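Local coordinates for argininosuccinate lyase (Chelativorans sp., PDB 6RX8) that is an EDDS lyase, breaking carbon–nitrogen bonds of ethylenediamine-N,N'-disuccinate to release fumarate, and is seen here as an engineered variant with fumarate bound, at the interface of chains A and B and the interface of chains A and C. Numbering follows the deposited sequence. Chains: chain A/B/C, Argininosuccinate lyase.

Contact 1: the interface of chains A and B. Residues chain A 29-30; chain B 34, 328.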
loop_
_atom_site.group_PDB
_atom_site.type_symbol
_atom_site.label_atom_id
_atom_site.label_comp_id
_atom_site.label_asym_id
_atom_site.label_seq_id
_atom_site.Cartn_x
_atom_site.Cartn_y
_atom_site.Cartn_z
ATOM N N ASP A 29 -3.079 -21.767 -5.997
ATOM C CA ASP A 29 -3.546 -20.752 -6.932
ATOM C C ASP A 29 -4.613 -21.312 -7.865
ATOM O O ASP A 29 -5.707 -20.750 -7.979
ATOM C CB ASP A 29 -2.365 -20.187 -7.719
ATOM C CG ASP A 29 -2.757 -19.010 -8.588
ATOM O OD1 ASP A 29 -3.537 -18.152 -8.120
ATOM O OD2 ASP A 29 -2.274 -18.938 -9.736
ATOM N N ALA A 30 -4.318 -22.426 -8.540
ATOM C CA ALA A 30 -5.307 -23.012 -9.433
ATOM C C ALA A 30 -6.491 -23.593 -8.674
ATOM O O ALA A 30 -7.583 -23.685 -9.243
ATOM C CB ALA A 30 -4.658 -24.096 -10.299
ATOM N N THR B 34 -5.228 -18.464 -14.504
ATOM C CA THR B 34 -4.017 -18.290 -13.725
ATOM C C THR B 34 -2.934 -17.683 -14.611
ATOM O O THR B 34 -2.978 -17.770 -15.845
ATOM C CB THR B 34 -3.517 -19.618 -13.165
ATOM O OG1 THR B 34 -3.093 -20.442 -14.255
ATOM C CG2 THR B 34 -4.606 -20.313 -12.367
ATOM N N GLU B 328 -1.197 -10.252 -12.284
ATOM C CA GLU B 328 -1.917 -11.463 -12.651
ATOM C C GLU B 328 -3.062 -11.165 -13.607
ATOM O O GLU B 328 -3.621 -10.067 -13.610
ATOM C CB GLU B 328 -2.477 -12.162 -11.403
ATOM C CG GLU B 328 -1.493 -12.167 -10.244
ATOM C CD GLU B 328 -1.347 -13.507 -9.552
ATOM O OE1 GLU B 328 -1.016 -13.495 -8.346
ATOM O OE2 GLU B 328 -1.535 -14.555 -10.198
HETATM O O HOH W 1 -2.170 -16.826 -10.946
#
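A:Asp29 and A:Ala30 keep helical backbone angles near the C-terminal end of helix 20-31, while B:Thr34 and B:Glu328, which they face, lie in extended loop segments. The patch belongs to a two-fold symmetric interface within the tetramer, so its twin recurs with the chains exchanged.

The carboxylate of A:Asp29 leads the approach. Its CG stands anti to the backbone N (chi1 -173°), which carries the acid off the helix towards chain B. One branch does the touching: OD2 lies 3.7 Å from CB of B:Thr34, a van der Waals contact of an oxygen with the beta carbon, the two side chains running obliquely to each other. The threonine hydroxyl is turned the other way, OG1 lying between its own backbone N and carbonyl carbon (chi1 67°) and 4.8 Å from A:Asp29 OD2. A small beta-branched residue suits the place because its methyl can face the helix while its hydroxyl faces elsewhere.

A second acid, B:Glu328, approaches the same oxygen: its OE2 stands 4.5 Å from A:Asp29 OD2, and water 1 sits between them. The water is modelled 2.4 Å from A:Asp29 OD2 and 2.5 Å from B:Glu328 OE2, distances so short that their exact values are doubtful, so the bridge is best taken as approximate. Two like charges this near would tend to raise each other's affinity for a proton, and the water may ease the pairing; the coordinates do not show where the protons are.

Beside the acid, A:Ala30 offers little bulk, and the helix backbone itself meets the threonine: CA of A:Ala30 is 4.0 Å from the methyl CG2 of B:Thr34.

Contact 2: the interface of chains A and C. Residues chain A 260, 286, 288-290, 293; chain C 159-161.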
loop_
_atom_site.group_PDB
_atom_site.type_symbol
_atom_site.label_atom_id
_atom_site.label_comp_id
_atom_site.label_asym_id
_atom_site.label_seq_id
_atom_site.Cartn_x
_atom_site.Cartn_y
_atom_site.Cartn_z
ATOM N N GLN A 260 17.269 -18.410 4.474
ATOM C CA GLN A 260 17.866 -18.324 3.149
ATOM C C GLN A 260 19.302 -17.830 3.246
ATOM O O GLN A 260 20.191 -18.335 2.550
ATOM C CB GLN A 260 17.041 -17.410 2.247
ATOM C CG GLN A 260 17.355 -17.593 0.770
ATOM C CD GLN A 260 16.515 -16.702 -0.149
ATOM O OE1 GLN A 260 15.804 -15.797 0.302
ATOM N NE2 GLN A 260 16.624 -16.939 -1.455
ATOM N N LYS A 286 22.571 -26.074 -8.568
ATOM C CA LYS A 286 21.639 -25.332 -7.730
ATOM C C LYS A 286 20.856 -26.240 -6.786
ATOM O O LYS A 286 20.287 -27.261 -7.192
ATOM C CB LYS A 286 20.649 -24.535 -8.584
ATOM C CG LYS A 286 21.202 -23.257 -9.181
ATOM C CD LYS A 286 21.821 -22.359 -8.118
ATOM C CE LYS A 286 21.661 -20.892 -8.462
ATOM N NZ LYS A 286 20.242 -20.447 -8.303
ATOM N N ASN A 288 18.008 -24.826 -4.761
ATOM C CA ASN A 288 17.374 -23.517 -4.663
ATOM C C ASN A 288 16.391 -23.479 -3.507
ATOM O O ASN A 288 15.621 -24.424 -3.317
ATOM C CB ASN A 288 16.641 -23.177 -5.951
ATOM C CG ASN A 288 17.574 -22.717 -7.037
ATOM O OD1 ASN A 288 18.625 -22.132 -6.762
ATOM N ND2 ASN A 288 17.204 -22.980 -8.282
ATOM N N PRO A 289 16.418 -22.383 -2.735
ATOM C CA PRO A 289 15.515 -22.215 -1.589
ATOM C C PRO A 289 14.106 -21.830 -2.026
ATOM O O PRO A 289 13.540 -20.836 -1.562
ATOM C CB PRO A 289 16.194 -21.102 -0.783
ATOM C CG PRO A 289 16.839 -20.273 -1.831
ATOM C CD PRO A 289 17.349 -21.240 -2.859
ATOM N N MET A 290 13.541 -22.630 -2.935
ATOM C CA MET A 290 12.295 -22.271 -3.592
ATOM C C MET A 290 11.132 -22.256 -2.616
ATOM O O MET A 290 10.230 -21.429 -2.752
ATOM C CB MET A 290 12.036 -23.237 -4.745
ATOM C CG MET A 290 10.796 -22.939 -5.547
ATOM S SD MET A 290 10.796 -21.307 -6.287
ATOM C CE MET A 290 12.076 -21.470 -7.525
ATOM N N GLU A 293 11.426 -18.785 -0.990
ATOM C CA GLU A 293 11.125 -17.611 -1.799
ATOM C C GLU A 293 9.648 -17.562 -2.159
ATOM O O GLU A 293 9.058 -16.478 -2.209
ATOM C CB GLU A 293 12.008 -17.581 -3.048
ATOM C CG GLU A 293 13.474 -17.240 -2.727
ATOM C CD GLU A 293 14.263 -16.733 -3.926
ATOM O OE1 GLU A 293 15.296 -16.043 -3.709
ATOM O OE2 GLU A 293 13.845 -17.028 -5.070
ATOM N N GLN C 159 18.300 -16.339 -6.743
ATOM C CA GLN C 159 17.688 -16.938 -5.549
ATOM C C GLN C 159 18.689 -17.019 -4.399
ATOM O O GLN C 159 18.653 -17.939 -3.580
ATOM C CB GLN C 159 17.104 -18.318 -5.886
ATOM C CG GLN C 159 16.172 -18.250 -7.107
ATOM C CD GLN C 159 15.745 -19.606 -7.641
ATOM O OE1 GLN C 159 15.468 -20.514 -6.878
ATOM N NE2 GLN C 159 15.688 -19.742 -8.961
ATOM N N ARG C 160 19.597 -16.042 -4.331
ATOM C CA ARG C 160 20.619 -15.971 -3.284
ATOM C C ARG C 160 21.511 -17.207 -3.255
ATOM O O ARG C 160 22.042 -17.581 -2.207
ATOM C CB ARG C 160 19.975 -15.736 -1.916
ATOM C CG ARG C 160 19.360 -14.345 -1.819
ATOM C CD ARG C 160 18.616 -14.162 -0.516
ATOM N NE ARG C 160 18.225 -12.781 -0.259
ATOM C CZ ARG C 160 17.431 -12.412 0.746
ATOM N NH1 ARG C 160 16.910 -13.324 1.554
ATOM N NH2 ARG C 160 17.153 -11.132 0.942
ATOM N N LYS C 161 21.702 -17.824 -4.416
ATOM C CA LYS C 161 22.608 -18.950 -4.586
ATOM C C LYS C 161 23.537 -18.657 -5.754
ATOM O O LYS C 161 23.120 -18.063 -6.753
ATOM C CB LYS C 161 21.831 -20.247 -4.833
ATOM C CG LYS C 161 21.231 -20.869 -3.574
ATOM C CD LYS C 161 22.341 -21.304 -2.621
ATOM C CE LYS C 161 21.952 -22.550 -1.838
ATOM N NZ LYS C 161 23.104 -23.052 -1.072
HETATM O O HOH W 2 20.428 -18.972 -0.279
#
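The tight turn joining strands 153-158 and 161-167 of chain C, with the start of the second strand, presses against three pieces of chain A: the C-terminal end of helix 236-262, the loop at 286-289 and the first turn of helix 290-301. C:Gln159 and C:Arg160 both have left-handed backbone angles, as in a two-residue hairpin turn.

C:Gln159 has the most surface buried here, 75 Å². The carboxylate of A:Glu293 lies across its aliphatic part, OE2 3.3 Å from CG, the side chains crossing at about a right angle. Beyond, its amide meets that of A:Asn288, CD to CG 3.7 Å, the planes 44° apart. Methyl CE of A:Met290, an engineered residue, is 3.6 Å from C:Gln159 OE1.

A:Gln260 offers the turn both atoms of its amide, donor NE2 and acceptor OE1; CG anti to the backbone N (chi1 -163°) and an extended chain carry them there. NE2 gives a sound bond to OE1 of A:Glu293 (2.8 Å), on the carboxylate's anti side and 33° out of its plane, which fixes the amide's rotation. NE2 also bonds weakly to the backbone O of C:Gln159 (3.1 Å), and OE1 accepts a weak bond from C:Arg160 NH1 (3.0 Å). These side chains too cross nearly perpendicularly, CD of C:Arg160 against the amide carbon. An alanine in place of A:Gln260 would probably leave the guanidinium and turn carbonyl without these mates and A:Glu293 freer to swing. Water 2 bridges the backbone oxygens of A:Gln260 and C:Arg160.

Towards the fumarate site, NZ of A:Lys286 bonds OD1 of A:Asn288 (2.8 Å), and CE lies 3.7 Å from C:Lys161 CB. Both chain A residues bind fumarate and belong to the superfamily's signature loop, which runs into helix 290-301; the hairpin turn of chain C, directly following the fumarate-binding Thr158, meets this loop where two subunits join to build an active site, and probably steadies it.

About 22 Å separates the centres of contact 1 and contact 2, which have no residue in common; what they share is chain A, which meets chain B in one and chain C in the other. Contact 1 uses helix 20-31, contact 2 the signature loop, helix 290-301 and the end of helix 236-262. Helix 20-31 carries Tyr26 and helix 290-301 Arg294, both fumarate-binding residues. Both partner chains therefore abut elements that carry ligand-binding residues, in keeping with a superfamily whose active sites are assembled by several subunits, so that tetramer formation probably helps to hold those elements in place.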